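Local coordinates for acyl-CoA N-acyltransferases (NAT) superfamily protein (Arabidopsis thaliana, PDB 6TH0) that probably transfers the acetyl group of acetyl-CoA to the N-terminal methionine of transmembrane proteins and to protein lysines, through the GNAT-type domain described here, at residues A[134-138]-A[157-162]; A[99-103]-A[112-116]. All coordinates share one frame. Residues are numbered along the deposited sequence.

Contact 1 of 2, residues A[134-138]-A[157-162]; sequences LHVIA and RLHGFY. With ACO (acetyl coenzyme *a), chain C.
Extended residues 134-137 end strand 129-137, with A138 leaving it; residues 157-162 belong to edge strand 153-164, which turns a corner at H159 and G160. Strand 167-177 lies between them, so mainly side chains, some reaching backbone atoms, make this contact; CA pairs stay apart, at 7.7 Å for A138-R157 and 7.5 Å for I137-Y162. R157 (chi1 to chi3 all t) lays one guanidinium face on A138, NH2 3.7 Å from A138 CB; a water 3.2 Å from R157 NH2 donates weakly to A138 O at 2.9 Å. D170 takes R157 NE in a salt bridge. L158 (chi1 m, chi2 p) brings CD2 to 3.6 Å from H135 NE2. A type II turn spans L158 to F161, with G160 at positive phi (65°). F161 (chi1 t) stacks face-to-face on H135 (chi1 m), centroids 4.1 Å apart and planes at 25°; H135 NE2 and ND1 are hydrogen-bonded to E78 and Y96. F161 and Y162 form a classic bulge opposite F169. Y162 (chi1 m) packs CD2 3.4 Å from I137 CG1 and gives a weak hydrogen bond, OH to H135 O, 3.0 Å. The H135-I137 backbone and Y162 thus line the acetyl end of the ACO pocket, Y162 OH 4.0 Å from ACO CH3, and I137 N, donating to the acetyl O of ACO at 3.0 Å, is placed to polarise the thioester carbonyl, as in other GNAT enzymes.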
ATOM      1  N   LEU A 134      -3.091   4.643   5.564  1.00 40.05           N
ATOM      2  CA  LEU A 134      -3.364   4.814   4.146  1.00 39.24           C
ATOM      3  C   LEU A 134      -4.699   5.528   4.004  1.00 35.89           C
ATOM      4  O   LEU A 134      -5.434   5.721   4.977  1.00 39.93           O
ATOM      5  CB  LEU A 134      -3.386   3.463   3.427  1.00 34.21           C
ATOM      6  CG  LEU A 134      -4.584   2.605   3.863  1.00 39.55           C
ATOM      7  CD1 LEU A 134      -4.975   1.725   2.714  1.00 50.95           C
ATOM      8  CD2 LEU A 134      -4.314   1.761   5.124  1.00 37.50           C
ATOM      9  N   HIS A 135      -5.017   5.882   2.769  1.00 38.97           N
ATOM     10  CA  HIS A 135      -6.303   6.453   2.420  1.00 38.20           C
ATOM     11  C   HIS A 135      -6.962   5.558   1.386  1.00 41.23           C
ATOM     12  O   HIS A 135      -6.301   5.054   0.475  1.00 42.96           O
ATOM     13  CB  HIS A 135      -6.162   7.883   1.881  1.00 37.02           C
ATOM     14  CG  HIS A 135      -5.647   8.860   2.891  1.00 42.98           C
ATOM     15  ND1 HIS A 135      -4.305   9.101   3.084  1.00 43.00           N
ATOM     16  CD2 HIS A 135      -6.305   9.672   3.750  1.00 49.56           C
ATOM     17  CE1 HIS A 135      -4.157  10.019   4.024  1.00 52.43           C
ATOM     18  NE2 HIS A 135      -5.356  10.381   4.445  1.00 44.72           N
ATOM     19  N   VAL A 136      -8.260   5.342   1.560  1.00 37.99           N
ATOM     20  CA  VAL A 136      -9.070   4.544   0.657  1.00 42.24           C
ATOM     21  C   VAL A 136     -10.108   5.456   0.024  1.00 34.30           C
ATOM     22  O   VAL A 136     -10.725   6.281   0.709  1.00 43.81           O
ATOM     23  CB  VAL A 136      -9.748   3.388   1.429  1.00 51.87           C
ATOM     24  CG1 VAL A 136     -10.605   2.550   0.517  1.00 58.48           C
ATOM     25  CG2 VAL A 136      -8.697   2.545   2.155  1.00 47.47           C
ATOM     26  N   ILE A 137     -10.321   5.306  -1.286  1.00 34.74           N
ATOM     27  CA  ILE A 137     -11.408   6.041  -1.907  1.00 37.12           C
ATOM     28  C   ILE A 137     -12.697   5.639  -1.207  1.00 31.45           C
ATOM     29  O   ILE A 137     -12.956   4.447  -1.010  1.00 41.55           O
ATOM     30  CB  ILE A 137     -11.472   5.724  -3.405  1.00 43.84           C
ATOM     31  CG1 ILE A 137     -10.239   6.283  -4.114  1.00 53.43           C
ATOM     32  CG2 ILE A 137     -12.758   6.262  -3.993  1.00 45.12           C
ATOM     33  CD1 ILE A 137     -10.145   5.861  -5.582  1.00 53.54           C
ATOM     34  N   ALA A 138     -13.524   6.629  -0.860  1.00 37.20           N
ATOM     35  CA  ALA A 138     -14.611   6.393   0.092  1.00 39.63           C
ATOM     36  C   ALA A 138     -15.732   5.527  -0.471  1.00 47.15           C
ATOM     37  O   ALA A 138     -16.485   4.930   0.308  1.00 46.23           O
ATOM     38  CB  ALA A 138     -15.187   7.717   0.584  1.00 42.10           C
ATOM     39  N   ARG A 157     -13.234  10.828   7.536  1.00 36.99           N
ATOM     40  CA  ARG A 157     -13.414  11.103   6.119  1.00 39.43           C
ATOM     41  C   ARG A 157     -12.727  12.412   5.735  1.00 46.64           C
ATOM     42  O   ARG A 157     -12.901  13.428   6.418  1.00 51.15           O
ATOM     43  CB  ARG A 157     -14.901  11.187   5.784  1.00 40.12           C
ATOM     44  CG  ARG A 157     -15.208  11.306   4.297  1.00 40.15           C
ATOM     45  CD  ARG A 157     -16.698  11.459   4.082  1.00 43.87           C
ATOM     46  NE  ARG A 157     -17.033  11.382   2.668  1.00 53.27           N
ATOM     47  CZ  ARG A 157     -17.508  10.287   2.082  1.00 51.50           C
ATOM     48  NH1 ARG A 157     -17.786  10.303   0.793  1.00 46.32           N
ATOM     49  NH2 ARG A 157     -17.704   9.178   2.787  1.00 47.34           N
ATOM     50  N   LEU A 158     -11.938  12.377   4.661  1.00 42.02           N
ATOM     51  CA  LEU A 158     -11.283  13.564   4.114  1.00 42.60           C
ATOM     52  C   LEU A 158     -11.987  13.963   2.821  1.00 42.73           C
ATOM     53  O   LEU A 158     -12.023  13.185   1.865  1.00 47.10           O
ATOM     54  CB  LEU A 158      -9.798  13.307   3.852  1.00 46.65           C
ATOM     55  CG  LEU A 158      -8.967  13.158   5.129  1.00 47.80           C
ATOM     56  CD1 LEU A 158      -9.328  11.893   5.895  1.00 55.45           C
ATOM     57  CD2 LEU A 158      -7.475  13.225   4.840  1.00 58.22           C
ATOM     58  N   HIS A 159     -12.490  15.189   2.771  1.00 43.78           N
ATOM     59  CA  HIS A 159     -13.257  15.626   1.615  1.00 49.03           C
ATOM     60  C   HIS A 159     -12.357  16.110   0.480  1.00 53.90           C
ATOM     61  O   HIS A 159     -11.361  16.804   0.703  1.00 57.16           O
ATOM     62  CB  HIS A 159     -14.223  16.726   2.039  1.00 54.44           C
ATOM     63  CG  HIS A 159     -15.156  16.292   3.126  1.00 64.15           C
ATOM     64  ND1 HIS A 159     -16.329  15.615   2.871  1.00 67.55           N
ATOM     65  CD2 HIS A 159     -15.076  16.412   4.473  1.00 70.37           C
ATOM     66  CE1 HIS A 159     -16.937  15.345   4.014  1.00 69.26           C
ATOM     67  NE2 HIS A 159     -16.197  15.816   5.000  1.00 70.48           N
ATOM     68  N   GLY A 160     -12.701  15.718  -0.746  1.00 49.05           N
ATOM     69  CA  GLY A 160     -11.925  16.179  -1.884  1.00 54.76           C
ATOM     70  C   GLY A 160     -10.497  15.683  -1.916  1.00 49.18           C
ATOM     71  O   GLY A 160      -9.646  16.328  -2.519  1.00 51.99           O
ATOM     72  N   PHE A 161     -10.212  14.553  -1.272  1.00 49.62           N
ATOM     73  CA  PHE A 161      -8.842  14.068  -1.163  1.00 45.19           C
ATOM     74  C   PHE A 161      -8.270  13.705  -2.529  1.00 43.52           C
ATOM     75  O   PHE A 161      -7.114  14.018  -2.830  1.00 45.12           O
ATOM     76  CB  PHE A 161      -8.807  12.862  -0.228  1.00 41.78           C
ATOM     77  CG  PHE A 161      -7.421  12.432   0.153  1.00 49.42           C
ATOM     78  CD1 PHE A 161      -6.724  13.103   1.144  1.00 48.61           C
ATOM     79  CD2 PHE A 161      -6.828  11.337  -0.454  1.00 50.80           C
ATOM     80  CE1 PHE A 161      -5.436  12.715   1.493  1.00 54.83           C
ATOM     81  CE2 PHE A 161      -5.552  10.936  -0.099  1.00 52.16           C
ATOM     82  CZ  PHE A 161      -4.860  11.618   0.874  1.00 53.60           C
ATOM     83  N   TYR A 162      -9.047  12.990  -3.334  1.00 49.52           N
ATOM     84  CA  TYR A 162      -8.635  12.421  -4.607  1.00 51.07           C
ATOM     85  C   TYR A 162      -9.203  13.200  -5.787  1.00 49.42           C
ATOM     86  O   TYR A 162     -10.297  13.764  -5.713  1.00 49.50           O
ATOM     87  CB  TYR A 162      -9.070  10.961  -4.705  1.00 50.26           C
ATOM     88  CG  TYR A 162      -8.313  10.018  -3.798  1.00 45.62           C
ATOM     89  CD1 TYR A 162      -6.942   9.884  -3.911  1.00 54.24           C
ATOM     90  CD2 TYR A 162      -8.974   9.235  -2.856  1.00 52.15           C
ATOM     91  CE1 TYR A 162      -6.237   9.019  -3.099  1.00 56.30           C
ATOM     92  CE2 TYR A 162      -8.267   8.352  -2.035  1.00 51.40           C
ATOM     93  CZ  TYR A 162      -6.901   8.252  -2.177  1.00 54.39           C
ATOM     94  OH  TYR A 162      -6.175   7.395  -1.386  1.00 66.98           O
TER
HETATM   95  N1A ACO C 301     -12.639 -18.002  -1.535  1.00 86.94           N
HETATM   96  C2A ACO C 301     -13.619 -17.059  -1.753  1.00 84.04           C
HETATM   97  N3A ACO C 301     -13.638 -15.736  -1.517  1.00 82.65           N
HETATM   98  C4A ACO C 301     -12.444 -15.294  -0.961  1.00 81.41           C
HETATM   99  C5A ACO C 301     -11.333 -16.151  -0.677  1.00 84.32           C
HETATM  100  C6A ACO C 301     -11.481 -17.517  -0.986  1.00 89.29           C
HETATM  101  N6A ACO C 301     -10.452 -18.387  -0.738  1.00 92.77           N
HETATM  102  N7A ACO C 301     -10.266 -15.432  -0.124  1.00 83.07           N
HETATM  103  C8A ACO C 301     -10.723 -14.164  -0.075  1.00 82.65           C
HETATM  104  N9A ACO C 301     -12.024 -14.029  -0.561  1.00 77.77           N
HETATM  105  C1B ACO C 301     -12.831 -12.811  -0.644  1.00 74.12           C
HETATM  106  C2B ACO C 301     -12.641 -11.823   0.596  1.00 73.55           C
HETATM  107  O2B ACO C 301     -13.412 -12.239   1.644  1.00 65.16           O
HETATM  108  C3B ACO C 301     -13.296 -10.579  -0.169  1.00 70.65           C
HETATM  109  O3B ACO C 301     -14.608 -10.860  -0.211  1.00 65.21           O
HETATM  110  P3B ACO C 301     -15.667  -9.357  -0.165  1.00 75.21           P
HETATM  111  O7A ACO C 301     -15.357  -8.910  -1.569  1.00 77.77           O
HETATM  112  O8A ACO C 301     -17.059  -9.907   0.094  1.00 83.68           O
HETATM  113  O9A ACO C 301     -14.975  -8.581   0.931  1.00 80.56           O
HETATM  114  C4B ACO C 301     -12.624 -10.671  -1.581  1.00 63.61           C
HETATM  115  O4B ACO C 301     -12.443 -12.099  -1.854  1.00 69.38           O
HETATM  116  C5B ACO C 301     -11.306  -9.877  -1.646  1.00 49.85           C
HETATM  117  O5B ACO C 301     -10.428 -10.257  -0.632  1.00 50.34           O
HETATM  118  P1A ACO C 301      -8.934 -10.490  -1.290  1.00 48.25           P
HETATM  119  O1A ACO C 301      -8.995 -11.593  -2.281  1.00 52.07           O
HETATM  120  O2A ACO C 301      -7.951 -10.513  -0.153  1.00 46.78           O
HETATM  121  O3A ACO C 301      -8.464  -9.130  -2.183  1.00 41.18           O
HETATM  122  P2A ACO C 301      -8.240  -9.361  -3.740  1.00 47.50           P
HETATM  123  O4A ACO C 301      -6.962 -10.057  -4.035  1.00 41.45           O
HETATM  124  O5A ACO C 301      -9.488  -9.726  -4.499  1.00 48.41           O
HETATM  125  O6A ACO C 301      -7.885  -7.764  -4.321  1.00 44.71           O
HETATM  126  CBP ACO C 301      -8.338  -5.400  -4.321  1.00 41.62           C
HETATM  127  CCP ACO C 301      -8.605  -6.805  -3.624  1.00 38.51           C
HETATM  128  CDP ACO C 301      -6.890  -5.046  -4.076  1.00 41.74           C
HETATM  129  CEP ACO C 301      -9.261  -4.331  -3.731  1.00 42.68           C
HETATM  130  CAP ACO C 301      -8.626  -5.635  -5.827  1.00 44.31           C
HETATM  131  OAP ACO C 301     -10.025  -5.761  -6.068  1.00 43.56           O
HETATM  132  C9P ACO C 301      -8.127  -4.523  -6.747  1.00 38.23           C
HETATM  133  O9P ACO C 301      -7.044  -4.610  -7.282  1.00 36.87           O
HETATM  134  N8P ACO C 301      -8.967  -3.461  -7.014  1.00 39.09           N
HETATM  135  C7P ACO C 301      -8.550  -2.335  -7.913  1.00 40.61           C
HETATM  136  C6P ACO C 301      -7.425  -1.553  -7.300  1.00 39.70           C
HETATM  137  C5P ACO C 301      -7.954  -0.934  -6.054  1.00 48.39           C
HETATM  138  O5P ACO C 301      -9.088  -0.502  -5.914  1.00 50.27           O
HETATM  139  N4P ACO C 301      -7.074  -0.864  -4.993  1.00 53.40           N
HETATM  140  C3P ACO C 301      -7.614  -0.274  -3.769  1.00 61.53           C
HETATM  141  C2P ACO C 301      -6.520   0.388  -3.012  1.00 73.49           C
HETATM  142  S1P ACO C 301      -7.269   1.142  -1.487  1.00 71.57           S
HETATM  143  C   ACO C 301      -7.665   2.730  -2.217  1.00 80.95           C
HETATM  144  O   ACO C 301      -8.793   3.063  -2.487  1.00 71.09           O
HETATM  145  CH3 ACO C 301      -6.559   3.597  -2.531  1.00 81.07           C
HETATM  146  O   HOH W   1     -18.503   6.989   0.570  1.00 50.95           O

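Contact 2 of 2, residues A[99-103]-A[112-116]. With ACO (acetyl coenzyme *a), chain C.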
ATOM      1  N   THR A  99      -0.180   2.340  -2.970  1.00 37.47           N
ATOM      2  CA  THR A  99      -1.015   1.648  -3.948  1.00 36.61           C
ATOM      3  C   THR A  99      -1.099   0.167  -3.612  1.00 35.50           C
ATOM      4  O   THR A  99      -0.241  -0.400  -2.937  1.00 37.17           O
ATOM      5  CB  THR A  99      -0.485   1.823  -5.373  1.00 37.40           C
ATOM      6  OG1 THR A  99       0.724   1.071  -5.542  1.00 38.96           O
ATOM      7  CG2 THR A  99      -0.234   3.292  -5.704  1.00 44.28           C
ATOM      8  N   LEU A 100      -2.172  -0.457  -4.101  1.00 32.95           N
ATOM      9  CA  LEU A 100      -2.417  -1.874  -3.886  1.00 33.51           C
ATOM     10  C   LEU A 100      -3.321  -2.318  -5.022  1.00 35.43           C
ATOM     11  O   LEU A 100      -4.260  -1.594  -5.339  1.00 33.36           O
ATOM     12  CB  LEU A 100      -3.093  -2.120  -2.535  1.00 34.45           C
ATOM     13  CG  LEU A 100      -3.723  -3.480  -2.294  1.00 34.87           C
ATOM     14  CD1 LEU A 100      -2.638  -4.515  -2.035  1.00 39.41           C
ATOM     15  CD2 LEU A 100      -4.695  -3.414  -1.125  1.00 40.26           C
ATOM     16  N   GLY A 101      -3.014  -3.451  -5.651  1.00 36.86           N
ATOM     17  CA  GLY A 101      -3.854  -3.957  -6.727  1.00 40.18           C
ATOM     18  C   GLY A 101      -3.566  -5.410  -7.006  1.00 39.24           C
ATOM     19  O   GLY A 101      -2.442  -5.883  -6.813  1.00 37.58           O
ATOM     20  N   VAL A 102      -4.583  -6.121  -7.495  1.00 37.56           N
ATOM     21  CA  VAL A 102      -4.470  -7.505  -7.938  1.00 38.44           C
ATOM     22  C   VAL A 102      -5.149  -7.589  -9.306  1.00 36.12           C
ATOM     23  O   VAL A 102      -6.193  -6.967  -9.515  1.00 37.11           O
ATOM     24  CB  VAL A 102      -5.109  -8.481  -6.922  1.00 41.35           C
ATOM     25  CG1 VAL A 102      -5.049  -9.905  -7.419  1.00 40.79           C
ATOM     26  CG2 VAL A 102      -4.433  -8.364  -5.517  1.00 35.98           C
ATOM     27  N   VAL A 103      -4.537  -8.297 -10.263  1.00 38.42           N
ATOM     28  CA  VAL A 103      -5.174  -8.363 -11.576  1.00 46.06           C
ATOM     29  C   VAL A 103      -6.520  -9.082 -11.448  1.00 41.42           C
ATOM     30  O   VAL A 103      -6.688 -10.031 -10.674  1.00 39.44           O
ATOM     31  CB  VAL A 103      -4.314  -9.020 -12.672  1.00 46.45           C
ATOM     32  CG1 VAL A 103      -2.917  -8.354 -12.805  1.00 41.46           C
ATOM     33  CG2 VAL A 103      -4.209 -10.508 -12.480  1.00 49.84           C
ATOM     34  N   ALA A 112      -4.547  -9.809  -2.038  1.00 43.67           N
ATOM     35  CA  ALA A 112      -4.451  -8.460  -1.487  1.00 42.56           C
ATOM     36  C   ALA A 112      -4.274  -8.500   0.019  1.00 45.05           C
ATOM     37  O   ALA A 112      -3.475  -7.742   0.578  1.00 47.09           O
ATOM     38  CB  ALA A 112      -5.679  -7.630  -1.851  1.00 41.36           C
ATOM     39  N   LYS A 113      -5.027  -9.360   0.698  1.00 41.40           N
ATOM     40  CA  LYS A 113      -4.833  -9.526   2.130  1.00 40.29           C
ATOM     41  C   LYS A 113      -3.388  -9.897   2.444  1.00 45.66           C
ATOM     42  O   LYS A 113      -2.793  -9.376   3.396  1.00 49.93           O
ATOM     43  CB  LYS A 113      -5.800 -10.585   2.658  1.00 42.36           C
ATOM     44  CG  LYS A 113      -5.690 -10.837   4.148  1.00 53.60           C
ATOM     45  CD  LYS A 113      -6.783 -11.812   4.599  1.00 65.30           C
ATOM     46  CE  LYS A 113      -6.951 -11.811   6.109  1.00 76.72           C
ATOM     47  NZ  LYS A 113      -5.753 -12.342   6.813  1.00 83.44           N
ATOM     48  N   ALA A 114      -2.823 -10.839   1.685  1.00 45.13           N
ATOM     49  CA  ALA A 114      -1.437 -11.236   1.927  1.00 49.65           C
ATOM     50  C   ALA A 114      -0.472 -10.089   1.654  1.00 49.94           C
ATOM     51  O   ALA A 114       0.506  -9.903   2.389  1.00 51.79           O
ATOM     52  CB  ALA A 114      -1.074 -12.457   1.087  1.00 47.33           C
ATOM     53  N   LEU A 115      -0.741  -9.295   0.621  1.00 44.83           N
ATOM     54  CA  LEU A 115       0.130  -8.160   0.325  1.00 45.51           C
ATOM     55  C   LEU A 115       0.133  -7.161   1.480  1.00 42.23           C
ATOM     56  O   LEU A 115       1.195  -6.705   1.925  1.00 49.04           O
ATOM     57  CB  LEU A 115      -0.309  -7.494  -0.988  1.00 43.55           C
ATOM     58  CG  LEU A 115       0.059  -8.241  -2.278  1.00 44.50           C
ATOM     59  CD1 LEU A 115      -0.735  -7.698  -3.465  1.00 43.28           C
ATOM     60  CD2 LEU A 115       1.563  -8.177  -2.577  1.00 46.57           C
ATOM     61  N   ILE A 116      -1.050  -6.814   1.989  1.00 43.13           N
ATOM     62  CA  ILE A 116      -1.117  -5.933   3.153  1.00 46.61           C
ATOM     63  C   ILE A 116      -0.380  -6.552   4.330  1.00 53.00           C
ATOM     64  O   ILE A 116       0.370  -5.871   5.047  1.00 51.17           O
ATOM     65  CB  ILE A 116      -2.582  -5.634   3.502  1.00 45.00           C
ATOM     66  CG1 ILE A 116      -3.246  -4.864   2.360  1.00 39.51           C
ATOM     67  CG2 ILE A 116      -2.662  -4.851   4.792  1.00 47.35           C
ATOM     68  CD1 ILE A 116      -4.786  -4.889   2.477  1.00 40.56           C
TER
HETATM   69  N1A ACO C 301     -12.639 -18.002  -1.535  1.00 86.94           N
HETATM   70  C2A ACO C 301     -13.619 -17.059  -1.753  1.00 84.04           C
HETATM   71  N3A ACO C 301     -13.638 -15.736  -1.517  1.00 82.65           N
HETATM   72  C4A ACO C 301     -12.444 -15.294  -0.961  1.00 81.41           C
HETATM   73  C5A ACO C 301     -11.333 -16.151  -0.677  1.00 84.32           C
HETATM   74  C6A ACO C 301     -11.481 -17.517  -0.986  1.00 89.29           C
HETATM   75  N6A ACO C 301     -10.452 -18.387  -0.738  1.00 92.77           N
HETATM   76  N7A ACO C 301     -10.266 -15.432  -0.124  1.00 83.07           N
HETATM   77  C8A ACO C 301     -10.723 -14.164  -0.075  1.00 82.65           C
HETATM   78  N9A ACO C 301     -12.024 -14.029  -0.561  1.00 77.77           N
HETATM   79  C1B ACO C 301     -12.831 -12.811  -0.644  1.00 74.12           C
HETATM   80  C2B ACO C 301     -12.641 -11.823   0.596  1.00 73.55           C
HETATM   81  O2B ACO C 301     -13.412 -12.239   1.644  1.00 65.16           O
HETATM   82  C3B ACO C 301     -13.296 -10.579  -0.169  1.00 70.65           C
HETATM   83  O3B ACO C 301     -14.608 -10.860  -0.211  1.00 65.21           O
HETATM   84  P3B ACO C 301     -15.667  -9.357  -0.165  1.00 75.21           P
HETATM   85  O7A ACO C 301     -15.357  -8.910  -1.569  1.00 77.77           O
HETATM   86  O8A ACO C 301     -17.059  -9.907   0.094  1.00 83.68           O
HETATM   87  O9A ACO C 301     -14.975  -8.581   0.931  1.00 80.56           O
HETATM   88  C4B ACO C 301     -12.624 -10.671  -1.581  1.00 63.61           C
HETATM   89  O4B ACO C 301     -12.443 -12.099  -1.854  1.00 69.38           O
HETATM   90  C5B ACO C 301     -11.306  -9.877  -1.646  1.00 49.85           C
HETATM   91  O5B ACO C 301     -10.428 -10.257  -0.632  1.00 50.34           O
HETATM   92  P1A ACO C 301      -8.934 -10.490  -1.290  1.00 48.25           P
HETATM   93  O1A ACO C 301      -8.995 -11.593  -2.281  1.00 52.07           O
HETATM   94  O2A ACO C 301      -7.951 -10.513  -0.153  1.00 46.78           O
HETATM   95  O3A ACO C 301      -8.464  -9.130  -2.183  1.00 41.18           O
HETATM   96  P2A ACO C 301      -8.240  -9.361  -3.740  1.00 47.50           P
HETATM   97  O4A ACO C 301      -6.962 -10.057  -4.035  1.00 41.45           O
HETATM   98  O5A ACO C 301      -9.488  -9.726  -4.499  1.00 48.41           O
HETATM   99  O6A ACO C 301      -7.885  -7.764  -4.321  1.00 44.71           O
HETATM  100  CBP ACO C 301      -8.338  -5.400  -4.321  1.00 41.62           C
HETATM  101  CCP ACO C 301      -8.605  -6.805  -3.624  1.00 38.51           C
HETATM  102  CDP ACO C 301      -6.890  -5.046  -4.076  1.00 41.74           C
HETATM  103  CEP ACO C 301      -9.261  -4.331  -3.731  1.00 42.68           C
HETATM  104  CAP ACO C 301      -8.626  -5.635  -5.827  1.00 44.31           C
HETATM  105  OAP ACO C 301     -10.025  -5.761  -6.068  1.00 43.56           O
HETATM  106  C9P ACO C 301      -8.127  -4.523  -6.747  1.00 38.23           C
HETATM  107  O9P ACO C 301      -7.044  -4.610  -7.282  1.00 36.87           O
HETATM  108  N8P ACO C 301      -8.967  -3.461  -7.014  1.00 39.09           N
HETATM  109  C7P ACO C 301      -8.550  -2.335  -7.913  1.00 40.61           C
HETATM  110  C6P ACO C 301      -7.425  -1.553  -7.300  1.00 39.70           C
HETATM  111  C5P ACO C 301      -7.954  -0.934  -6.054  1.00 48.39           C
HETATM  112  O5P ACO C 301      -9.088  -0.502  -5.914  1.00 50.27           O
HETATM  113  N4P ACO C 301      -7.074  -0.864  -4.993  1.00 53.40           N
HETATM  114  C3P ACO C 301      -7.614  -0.274  -3.769  1.00 61.53           C
HETATM  115  C2P ACO C 301      -6.520   0.388  -3.012  1.00 73.49           C
HETATM  116  S1P ACO C 301      -7.269   1.142  -1.487  1.00 71.57           S
HETATM  117  C   ACO C 301      -7.665   2.730  -2.217  1.00 80.95           C
HETATM  118  O   ACO C 301      -8.793   3.063  -2.487  1.00 71.09           O
HETATM  119  CH3 ACO C 301      -6.559   3.597  -2.531  1.00 81.07           C
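The cofactor bonds to the backbone of both segments, although the segments meet each other through apolar packing alone. From the strand, L100 O accepts from ACO N4P at 2.9 Å (angle 171°) and V102 N donates to ACO O9P at 2.9 Å (165°), so the pantetheine arm pairs with the strand much as another strand would. From the first turn of the helix, A112 N donates to the pyrophosphate oxygen O4A of ACO at 3.1 Å and K113 N to O2A of ACO at 3.3 Å. Amides at a helix N terminus bonding the pyrophosphate are the hallmark of the GNAT acetyl-CoA site, and K108 and G110 add their own backbone amides to ACO just before the helix.

Between these two ligand-binding edges the contact is close apolar packing. The axes of strand 99-102 and helix 112-116 pass 8.9 Å apart at 149°, roughly antiparallel, and the nearest CA pair is V102-A112 at 6.5 Å, consistent with the small side chain of A112. L100 and V102, both directed toward the helix, alternate with G101, where a CB would point away. L100 CD1 rests 3.9 Å from L115 CB, and L100 CD2 lies 3.9 Å from I116 CD1. V102 CG2 sits 3.9 Å from A112 CB. K113 points away from the strand.

This is the first half of the beta-alpha-beta unit formed by strand 93-102, helix 111-123 and strand 129-137; V67 of strand 63-73 touches L100 and L115, while L146 and Y147 of helix 141-149 pack on I116.

Following the chain from the N terminus, contact 2 comes first: segment 99-103 is joined through eight residues to 112-116, closing the short loop that carries K108 and G110. Helix 111-123 then returns the chain to strand 129-137, the parallel neighbour of 93-102, where contact 1 opens. Contact 1 closes a longer excursion of 18 residues, including helix 141-149, at the edge strand 153-164. The two loops are therefore in series, neither nested nor crossed. They lie about 18 Å apart between centres and about 6 Å between nearest atoms, without touching. ACO joins them: contact 2 binds its pantetheine and pyrophosphate, contact 1 its acetyl end.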